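Local coordinates for phage-related protein (PDB 3BJQ) that is probably a phage major capsid (coat) protein, many copies of which would assemble into a capsid shell, at residues G147-S153 with D310-A315; L180-A186 with D239-V245; I130-P134 with Y306-D310. All coordinates share one frame; numbering follows the deposited sequence.

In the fold
Contact 2 is the buried one, with 8 of 13 touching residues buried; contacts 1 and 3 are only partly buried. Contact 1 is also peripheral, its centre about 24 Å from the chain centre against about 13 Å for the others. All three gather round the six-stranded mixed sheet: contact 2 joins strand 179-183 and helix 184-191 to the loop entering strand 245-248, contact 3 sets the end of helix 105-131 against strand 305-309, and contact 1 ties down the following tail. Contact 1 offers backbone carbonyls to side chains and one backbone N, contact 2 combines a serine cap, salt bridges and apolar packing, and contact 3 is apolar, with a carboxylate against a proline.

Contact 1 (G147-S153 with D310-A315); sequences GSARWTS and DAGLPA
T152 OG1 donates to L313 O over 2.7 Å, the shortest polar bond between the loop 147-153 and the C-terminal tail 310-315. The two segments leave neighbouring parallel strands, 142-144 and 305-309, of a six-stranded mixed sheet that is consistent with the central sheet of an HK97-like coat protein, and each holds a type I turn, R150 to S153 and D310 to L313. With chi1 at 49°, the T152 hydroxyl sits between its own backbone N and carbonyl carbon and faces the tail, while CG2 lies against L313 O and G312 O.

The R150 chain, extended from CG to NE, crosses L313. R150 NH1 reaches P314 O at 2.9 Å with an N-H...O angle of 154°, the oxygen lying in the guanidinium plane, and L313 CB and CD1 cover one face of the group. NE is taken by L145 O, and R150 NH2 donates to a water 2.9 Å away that in turn donates to D310 OD2. Bonds at all three nitrogens should fix the rotation of the guanidinium.

W151 N donates to A311 O at 2.9 Å, on a lone pair in the carbonyl plane. The W151 indole lies under the A311 methyl in a CH-pi contact, A311 CB standing 3.8 Å from the five-membered ring centroid and 8° off the normal, while D161 of helix 158-173 accepts from NE1.

At the far end A315 CB touches G147 O at 3.4 Å and S153 CB at 3.6 Å, and G147 CA makes a CA-H...O contact of 3.5 Å with A315 O.

Contact 2 (L180-A186 with D239-V245); sequences LMLSRKA and DVWGPDV
Hydrogen bonds centre on D244 O, which S183 grips twice: the backbone N donates from 3.2 Å, nearly along the C=O axis, and OG donates from 2.9 Å, tilted a little from the carbonyl plane. The S183 hydroxyl OG also accepts from A186 N at 3.2 Å, so S183 is the N-cap of helix 184-191 as well as a tether for the incoming loop. Its chi1 of 62° lets OG serve both, and leaves CB against G242 O. A water accepts from K185 N and donates to D239 OD2 and G242 O, bridging the first turn of the helix to the loop.

Charges meet at D239. R184 NH2 forms a salt bridge with the syn lone pair of D239 OD1 at 3.1 Å, the oxygen tilted 25° from the guanidinium plane and the two flat groups 89° apart. K185 NZ forms another with D239 OD2 at 2.9 Å, from above the carboxylate plane. R228 brings a like charge close to R184; D239 between R184 and K185 probably helps to balance it.

In the fold, this is where strand 179-183 of the coat-protein sheet turns into its helix beside strand 245-248: L182 and V245 form an antiparallel, non-hydrogen-bonded pair.

Apolar contacts do the rest. The L182 and V245 side chains run alongside each other in the same direction, and V245 CG2 presses tightly on A186 CB at 3.4 Å. Selenomethionine M181, bent at chi2 and chi3, makes a Met-aromatic contact with W241, SE 4.7 Å from the five-membered ring centroid and oblique to it, with CE near D244 O. M181 CG lies over one face of the indole and V240 CG1 over the other, while W241 NE1 donates to E124 of helix 105-131.

Contact 3 (I130-P134 with Y306-D310); sequences IALDP and YLIED
L132, the first residue to leave the helical conformation at the end of helix 105-131, faces L307 in strand 305-309, their CA atoms 6.5 Å apart. In the departing chain D133 N bonds back to I130 O at 3.3 Å, before P134 carries it past the strand. No hydrogen bond crosses between the two segments; the strand spends its backbone on its sheet neighbours, L307 with H141 and V143 on one edge and I308 with V245 on the other.

L307 carries the contact, its side chain directed at the helix end. CG is anti to the backbone N, chi1 180°, which carries both methyls out to the turn: L307 CD1 meets L132 CD2 at 3.6 Å, while L307 CD2 touches L132 O and P134 CA, each at 3.7 Å. The two leucines cross at about a right angle, methyl against methyl.

Helix 105-131 is by far the longest of the chain, consistent with the spine helix of the HK97-like fold; the turn just after it meets the strand between 142-144 and 245-248. L132 also packs on W241 and D244, so the same side chain reaches the loop entering strand 245-248. P134 O accepts from K142 NZ.

Beyond L307, E309 lies across the P134 ring. With chi1 at -61° and CD anti to CA, its carboxylate lies against the proline: E309 OE2 is 3.5 Å from P134 CB, and P134 CG is 3.8 Å from both E309 OE1 and OE2. This is carbon against oxygen, with no N-H to bond.

Contact 1 (G147-S153 with D310-A315)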
loop_
_atom_site.group_PDB
_atom_site.type_symbol
_atom_site.label_atom_id
_atom_site.label_comp_id
_atom_site.label_asym_id
_atom_site.label_seq_id
_atom_site.Cartn_x
_atom_site.Cartn_y
_atom_site.Cartn_z
ATOM N N GLY E 147 -36.068 55.283 -16.527
ATOM C CA GLY E 147 -35.648 56.206 -17.569
ATOM C C GLY E 147 -34.150 56.308 -17.712
ATOM O O GLY E 147 -33.472 55.297 -17.818
ATOM N N SER E 148 -33.641 57.536 -17.679
ATOM C CA SER E 148 -32.216 57.813 -17.893
ATOM C C SER E 148 -31.280 57.360 -16.760
ATOM O O SER E 148 -30.053 57.497 -16.882
ATOM C CB SER E 148 -32.039 59.316 -18.145
ATOM O OG SER E 148 -32.501 60.060 -17.018
ATOM N N ALA E 149 -31.849 56.845 -15.668
ATOM C CA ALA E 149 -31.070 56.277 -14.571
ATOM C C ALA E 149 -30.687 54.846 -14.893
ATOM O O ALA E 149 -29.771 54.303 -14.276
ATOM C CB ALA E 149 -31.847 56.332 -13.254
ATOM N N ARG E 150 -31.385 54.239 -15.861
ATOM C CA ARG E 150 -31.062 52.887 -16.314
ATOM C C ARG E 150 -29.734 52.899 -17.058
ATOM O O ARG E 150 -29.431 53.851 -17.786
ATOM C CB ARG E 150 -32.157 52.311 -17.212
ATOM C CG ARG E 150 -33.464 52.142 -16.508
ATOM C CD ARG E 150 -34.546 51.759 -17.479
ATOM N NE ARG E 150 -35.775 51.447 -16.766
ATOM C CZ ARG E 150 -36.921 51.106 -17.337
ATOM N NH1 ARG E 150 -37.023 51.035 -18.651
ATOM N NH2 ARG E 150 -37.971 50.835 -16.573
ATOM N N TRP E 151 -28.968 51.818 -16.889
ATOM C CA TRP E 151 -27.564 51.751 -17.323
ATOM C C TRP E 151 -27.356 51.787 -18.831
ATOM O O TRP E 151 -26.224 51.956 -19.299
ATOM C CB TRP E 151 -26.908 50.496 -16.733
ATOM C CG TRP E 151 -26.740 50.536 -15.238
ATOM C CD1 TRP E 151 -27.336 51.399 -14.357
ATOM C CD2 TRP E 151 -25.961 49.636 -14.443
ATOM N NE1 TRP E 151 -26.928 51.127 -13.082
ATOM C CE2 TRP E 151 -26.109 50.032 -13.098
ATOM C CE3 TRP E 151 -25.136 48.545 -14.740
ATOM C CZ2 TRP E 151 -25.465 49.388 -12.058
ATOM C CZ3 TRP E 151 -24.484 47.900 -13.698
ATOM C CH2 TRP E 151 -24.646 48.336 -12.375
ATOM N N THR E 152 -28.438 51.561 -19.569
ATOM C CA THR E 152 -28.467 51.684 -21.018
ATOM C C THR E 152 -28.407 53.156 -21.464
ATOM O O THR E 152 -28.062 53.446 -22.609
ATOM C CB THR E 152 -29.740 51.056 -21.577
ATOM O OG1 THR E 152 -30.858 51.547 -20.840
ATOM C CG2 THR E 152 -29.684 49.529 -21.445
ATOM N N SER E 153 -28.754 54.081 -20.563
ATOM C CA SER E 153 -28.633 55.493 -20.844
ATOM C C SER E 153 -27.204 55.997 -20.594
ATOM O O SER E 153 -26.598 55.687 -19.568
ATOM C CB SER E 153 -29.587 56.310 -19.975
ATOM O OG SER E 153 -29.359 57.711 -20.150
ATOM N N ASP E 310 -33.962 46.733 -12.784
ATOM C CA ASP E 310 -34.094 47.325 -14.122
ATOM C C ASP E 310 -32.886 48.058 -14.706
ATOM O O ASP E 310 -33.021 48.791 -15.692
ATOM C CB ASP E 310 -35.367 48.172 -14.184
ATOM C CG ASP E 310 -36.617 47.337 -13.911
ATOM O OD1 ASP E 310 -36.520 46.097 -14.057
ATOM O OD2 ASP E 310 -37.661 47.918 -13.544
ATOM N N ALA E 311 -31.706 47.825 -14.140
ATOM C CA ALA E 311 -30.488 48.441 -14.651
ATOM C C ALA E 311 -30.333 48.217 -16.162
ATOM O O ALA E 311 -29.996 49.128 -16.906
ATOM C CB ALA E 311 -29.280 47.905 -13.908
ATOM N N GLY E 312 -30.637 47.013 -16.620
ATOM C CA GLY E 312 -30.405 46.652 -18.007
ATOM C C GLY E 312 -31.527 46.872 -18.991
ATOM O O GLY E 312 -31.403 46.465 -20.138
ATOM N N LEU E 313 -32.621 47.492 -18.557
ATOM C CA LEU E 313 -33.748 47.785 -19.450
ATOM C C LEU E 313 -33.471 49.062 -20.267
ATOM O O LEU E 313 -32.773 49.967 -19.797
ATOM C CB LEU E 313 -35.058 47.963 -18.664
ATOM C CG LEU E 313 -35.814 46.757 -18.098
ATOM C CD1 LEU E 313 -37.041 47.229 -17.340
ATOM C CD2 LEU E 313 -36.204 45.735 -19.193
ATOM N N PRO E 314 -34.018 49.142 -21.495
ATOM C CA PRO E 314 -33.856 50.339 -22.318
ATOM C C PRO E 314 -34.322 51.586 -21.593
ATOM O O PRO E 314 -35.339 51.535 -20.902
ATOM C CB PRO E 314 -34.760 50.064 -23.526
ATOM C CG PRO E 314 -34.843 48.602 -23.609
ATOM C CD PRO E 314 -34.815 48.111 -22.191
ATOM N N ALA E 315 -33.579 52.684 -21.740
ATOM C CA ALA E 315 -33.908 53.954 -21.063
ATOM C C ALA E 315 -35.158 54.600 -21.644
ATOM O O ALA E 315 -35.997 55.136 -20.916
ATOM C CB ALA E 315 -32.740 54.920 -21.155
HETATM O O HOH W 1 -37.926 50.783 -13.677
#

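Contact 2 (L180-A186 with D239-V245)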
loop_
_atom_site.group_PDB
_atom_site.type_symbol
_atom_site.label_atom_id
_atom_site.label_comp_id
_atom_site.label_asym_id
_atom_site.label_seq_id
_atom_site.Cartn_x
_atom_site.Cartn_y
_atom_site.Cartn_z
ATOM N N LEU E 180 -20.980 40.583 -6.549
ATOM C CA LEU E 180 -21.809 41.462 -7.387
ATOM C C LEU E 180 -22.332 40.610 -8.530
ATOM O O LEU E 180 -21.544 39.996 -9.233
ATOM C CB LEU E 180 -21.014 42.686 -7.880
ATOM C CG LEU E 180 -21.805 43.872 -8.483
ATOM C CD1 LEU E 180 -21.091 45.188 -8.216
ATOM C CD2 LEU E 180 -21.992 43.676 -9.946
HETATM N N MSE E 181 -23.663 40.532 -8.659
HETATM C CA MSE E 181 -24.322 39.842 -9.745
HETATM C C MSE E 181 -24.765 40.864 -10.806
HETATM O O MSE E 181 -25.612 41.707 -10.544
HETATM C CB MSE E 181 -25.568 39.101 -9.221
HETATM C CG MSE E 181 -26.167 38.069 -10.150
HETATM SE SE MSE E 181 -27.088 38.693 -11.730
HETATM C CE MSE E 181 -28.435 39.775 -10.922
ATOM N N LEU E 182 -24.174 40.791 -11.990
ATOM C CA LEU E 182 -24.617 41.573 -13.145
ATOM C C LEU E 182 -25.397 40.646 -14.063
ATOM O O LEU E 182 -24.839 39.644 -14.536
ATOM C CB LEU E 182 -23.424 42.078 -13.947
ATOM C CG LEU E 182 -22.415 43.001 -13.274
ATOM C CD1 LEU E 182 -21.308 43.334 -14.233
ATOM C CD2 LEU E 182 -23.123 44.263 -12.818
ATOM N N SER E 183 -26.646 40.978 -14.361
ATOM C CA SER E 183 -27.362 40.229 -15.374
ATOM C C SER E 183 -26.702 40.491 -16.722
ATOM O O SER E 183 -26.058 41.503 -16.919
ATOM C CB SER E 183 -28.804 40.664 -15.460
ATOM O OG SER E 183 -28.905 42.037 -15.844
ATOM N N ARG E 184 -26.894 39.574 -17.649
ATOM C CA ARG E 184 -26.381 39.671 -19.005
ATOM C C ARG E 184 -26.644 41.062 -19.597
ATOM O O ARG E 184 -25.738 41.700 -20.140
ATOM C CB ARG E 184 -27.089 38.584 -19.821
ATOM C CG ARG E 184 -26.628 38.373 -21.228
ATOM C CD ARG E 184 -27.354 37.144 -21.803
ATOM N NE ARG E 184 -28.745 37.430 -22.112
ATOM C CZ ARG E 184 -29.231 37.604 -23.340
ATOM N NH1 ARG E 184 -28.453 37.497 -24.410
ATOM N NH2 ARG E 184 -30.520 37.868 -23.507
ATOM N N LYS E 185 -27.890 41.517 -19.469
ATOM C CA LYS E 185 -28.297 42.833 -19.943
ATOM C C LYS E 185 -27.579 43.993 -19.250
ATOM O O LYS E 185 -27.186 44.946 -19.902
ATOM C CB LYS E 185 -29.794 43.013 -19.762
ATOM C CG LYS E 185 -30.609 42.283 -20.795
ATOM C CD LYS E 185 -32.100 42.330 -20.433
ATOM C CE LYS E 185 -32.981 41.909 -21.609
ATOM N NZ LYS E 185 -32.438 40.739 -22.346
ATOM N N ALA E 186 -27.428 43.923 -17.935
ATOM C CA ALA E 186 -26.695 44.961 -17.217
ATOM C C ALA E 186 -25.217 44.954 -17.603
ATOM O O ALA E 186 -24.603 46.018 -17.711
ATOM C CB ALA E 186 -26.850 44.811 -15.716
ATOM N N ASP E 239 -34.507 35.833 -19.655
ATOM C CA ASP E 239 -33.320 35.819 -18.792
ATOM C C ASP E 239 -33.729 35.523 -17.364
ATOM O O ASP E 239 -34.545 36.252 -16.797
ATOM C CB ASP E 239 -32.597 37.170 -18.809
ATOM C CG ASP E 239 -32.047 37.545 -20.183
ATOM O OD1 ASP E 239 -31.954 36.683 -21.046
ATOM O OD2 ASP E 239 -31.695 38.715 -20.406
ATOM N N VAL E 240 -33.120 34.499 -16.767
ATOM C CA VAL E 240 -33.446 34.090 -15.405
ATOM C C VAL E 240 -33.143 35.254 -14.415
ATOM O O VAL E 240 -33.866 35.474 -13.455
ATOM C CB VAL E 240 -32.676 32.787 -15.036
ATOM C CG1 VAL E 240 -32.879 32.401 -13.565
ATOM C CG2 VAL E 240 -33.066 31.637 -15.974
ATOM N N TRP E 241 -32.052 35.984 -14.657
ATOM C CA TRP E 241 -31.630 37.056 -13.748
ATOM C C TRP E 241 -32.119 38.436 -14.209
ATOM O O TRP E 241 -31.647 39.482 -13.717
ATOM C CB TRP E 241 -30.104 37.010 -13.573
ATOM C CG TRP E 241 -29.717 35.756 -12.942
ATOM C CD1 TRP E 241 -29.350 34.616 -13.577
ATOM C CD2 TRP E 241 -29.701 35.461 -11.539
ATOM N NE1 TRP E 241 -29.132 33.622 -12.668
ATOM C CE2 TRP E 241 -29.324 34.111 -11.404
ATOM C CE3 TRP E 241 -29.975 36.206 -10.380
ATOM C CZ2 TRP E 241 -29.171 33.484 -10.155
ATOM C CZ3 TRP E 241 -29.827 35.589 -9.137
ATOM C CH2 TRP E 241 -29.437 34.241 -9.034
ATOM N N GLY E 242 -33.077 38.424 -15.138
ATOM C CA GLY E 242 -33.762 39.607 -15.594
ATOM C C GLY E 242 -32.826 40.698 -16.050
ATOM O O GLY E 242 -31.725 40.406 -16.537
ATOM N N PRO E 243 -33.262 41.963 -15.928
ATOM C CA PRO E 243 -32.417 43.099 -16.275
ATOM C C PRO E 243 -31.730 43.702 -15.045
ATOM O O PRO E 243 -31.281 44.842 -15.081
ATOM C CB PRO E 243 -33.434 44.078 -16.860
ATOM C CG PRO E 243 -34.666 43.838 -16.047
ATOM C CD PRO E 243 -34.601 42.421 -15.512
ATOM N N ASP E 244 -31.588 42.908 -13.986
ATOM C CA ASP E 244 -31.198 43.438 -12.690
ATOM C C ASP E 244 -29.720 43.358 -12.345
ATOM O O ASP E 244 -28.925 42.725 -13.029
ATOM C CB ASP E 244 -31.994 42.731 -11.597
ATOM C CG ASP E 244 -33.493 42.910 -11.745
ATOM O OD1 ASP E 244 -33.954 43.850 -12.443
ATOM O OD2 ASP E 244 -34.219 42.119 -11.119
ATOM N N VAL E 245 -29.374 44.072 -11.274
ATOM C CA VAL E 245 -28.053 44.006 -10.659
ATOM C C VAL E 245 -28.285 43.758 -9.184
ATOM O O VAL E 245 -29.267 44.244 -8.639
ATOM C CB VAL E 245 -27.274 45.293 -10.897
ATOM C CG1 VAL E 245 -25.964 45.304 -10.101
ATOM C CG2 VAL E 245 -27.037 45.437 -12.406
HETATM O O HOH W 2 -30.134 40.008 -18.691
#

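Contact 3 (I130-P134 with Y306-D310)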
loop_
_atom_site.group_PDB
_atom_site.type_symbol
_atom_site.label_atom_id
_atom_site.label_comp_id
_atom_site.label_asym_id
_atom_site.label_seq_id
_atom_site.Cartn_x
_atom_site.Cartn_y
_atom_site.Cartn_z
ATOM N N ILE E 130 -35.901 34.511 -5.497
ATOM C CA ILE E 130 -35.740 35.040 -4.154
ATOM C C ILE E 130 -34.897 36.301 -4.141
ATOM O O ILE E 130 -35.341 37.324 -3.632
ATOM C CB ILE E 130 -35.083 34.010 -3.209
ATOM C CG1 ILE E 130 -36.012 32.821 -2.971
ATOM C CG2 ILE E 130 -34.774 34.647 -1.878
ATOM C CD1 ILE E 130 -35.317 31.709 -2.281
ATOM N N ALA E 131 -33.682 36.228 -4.672
ATOM C CA ALA E 131 -32.755 37.371 -4.611
ATOM C C ALA E 131 -33.265 38.621 -5.305
ATOM O O ALA E 131 -33.002 39.724 -4.835
ATOM C CB ALA E 131 -31.415 36.996 -5.152
ATOM N N LEU E 132 -34.007 38.456 -6.401
ATOM C CA LEU E 132 -34.468 39.601 -7.206
ATOM C C LEU E 132 -35.906 40.027 -6.896
ATOM O O LEU E 132 -36.537 40.767 -7.658
ATOM C CB LEU E 132 -34.334 39.283 -8.692
ATOM C CG LEU E 132 -32.943 38.798 -9.117
ATOM C CD1 LEU E 132 -32.903 38.633 -10.646
ATOM C CD2 LEU E 132 -31.844 39.734 -8.663
ATOM N N ASP E 133 -36.406 39.580 -5.756
ATOM C CA ASP E 133 -37.739 39.922 -5.300
ATOM C C ASP E 133 -37.650 41.164 -4.424
ATOM O O ASP E 133 -37.098 41.090 -3.315
ATOM C CB ASP E 133 -38.294 38.754 -4.509
ATOM C CG ASP E 133 -39.697 38.985 -4.021
ATOM O OD1 ASP E 133 -40.260 40.065 -4.272
ATOM O OD2 ASP E 133 -40.219 38.076 -3.344
ATOM N N PRO E 134 -38.166 42.320 -4.925
ATOM C CA PRO E 134 -38.025 43.569 -4.182
ATOM C C PRO E 134 -38.789 43.582 -2.859
ATOM O O PRO E 134 -38.467 44.362 -1.966
ATOM C CB PRO E 134 -38.583 44.609 -5.152
ATOM C CG PRO E 134 -39.482 43.868 -6.043
ATOM C CD PRO E 134 -38.890 42.521 -6.194
ATOM N N TYR E 306 -28.565 43.705 -1.526
ATOM C CA TYR E 306 -29.039 44.955 -2.094
ATOM C C TYR E 306 -29.490 44.725 -3.541
ATOM O O TYR E 306 -28.725 44.213 -4.343
ATOM C CB TYR E 306 -27.916 45.986 -2.036
ATOM C CG TYR E 306 -28.346 47.406 -2.374
ATOM C CD1 TYR E 306 -28.476 47.815 -3.698
ATOM C CD2 TYR E 306 -28.593 48.336 -1.373
ATOM C CE1 TYR E 306 -28.860 49.090 -4.012
ATOM C CE2 TYR E 306 -28.969 49.625 -1.672
ATOM C CZ TYR E 306 -29.100 50.002 -3.000
ATOM O OH TYR E 306 -29.474 51.274 -3.334
ATOM N N LEU E 307 -30.717 45.116 -3.865
ATOM C CA LEU E 307 -31.252 44.933 -5.202
ATOM C C LEU E 307 -31.369 46.243 -6.004
ATOM O O LEU E 307 -31.962 47.228 -5.532
ATOM C CB LEU E 307 -32.619 44.287 -5.089
ATOM C CG LEU E 307 -33.389 43.999 -6.380
ATOM C CD1 LEU E 307 -32.650 42.994 -7.292
ATOM C CD2 LEU E 307 -34.770 43.539 -5.981
ATOM N N ILE E 308 -30.820 46.229 -7.220
ATOM C CA ILE E 308 -30.923 47.347 -8.165
ATOM C C ILE E 308 -31.760 46.843 -9.337
ATOM O O ILE E 308 -31.230 46.241 -10.261
ATOM C CB ILE E 308 -29.533 47.782 -8.690
ATOM C CG1 ILE E 308 -28.636 48.247 -7.551
ATOM C CG2 ILE E 308 -29.656 48.906 -9.735
ATOM C CD1 ILE E 308 -27.198 48.514 -7.989
ATOM N N GLU E 309 -33.066 47.105 -9.307
ATOM C CA GLU E 309 -33.951 46.622 -10.363
ATOM C C GLU E 309 -33.843 47.436 -11.658
ATOM O O GLU E 309 -33.687 48.656 -11.629
ATOM C CB GLU E 309 -35.416 46.701 -9.946
ATOM C CG GLU E 309 -35.855 45.920 -8.758
ATOM C CD GLU E 309 -37.374 46.004 -8.595
ATOM O OE1 GLU E 309 -38.081 45.270 -9.326
ATOM O OE2 GLU E 309 -37.847 46.814 -7.757
ATOM N N ASP E 310 -33.962 46.733 -12.784
ATOM C CA ASP E 310 -34.094 47.325 -14.122
ATOM C C ASP E 310 -32.886 48.058 -14.706
ATOM O O ASP E 310 -33.021 48.791 -15.692
ATOM C CB ASP E 310 -35.367 48.172 -14.184
ATOM C CG ASP E 310 -36.617 47.337 -13.911
ATOM O OD1 ASP E 310 -36.520 46.097 -14.057
ATOM O OD2 ASP E 310 -37.661 47.918 -13.544
#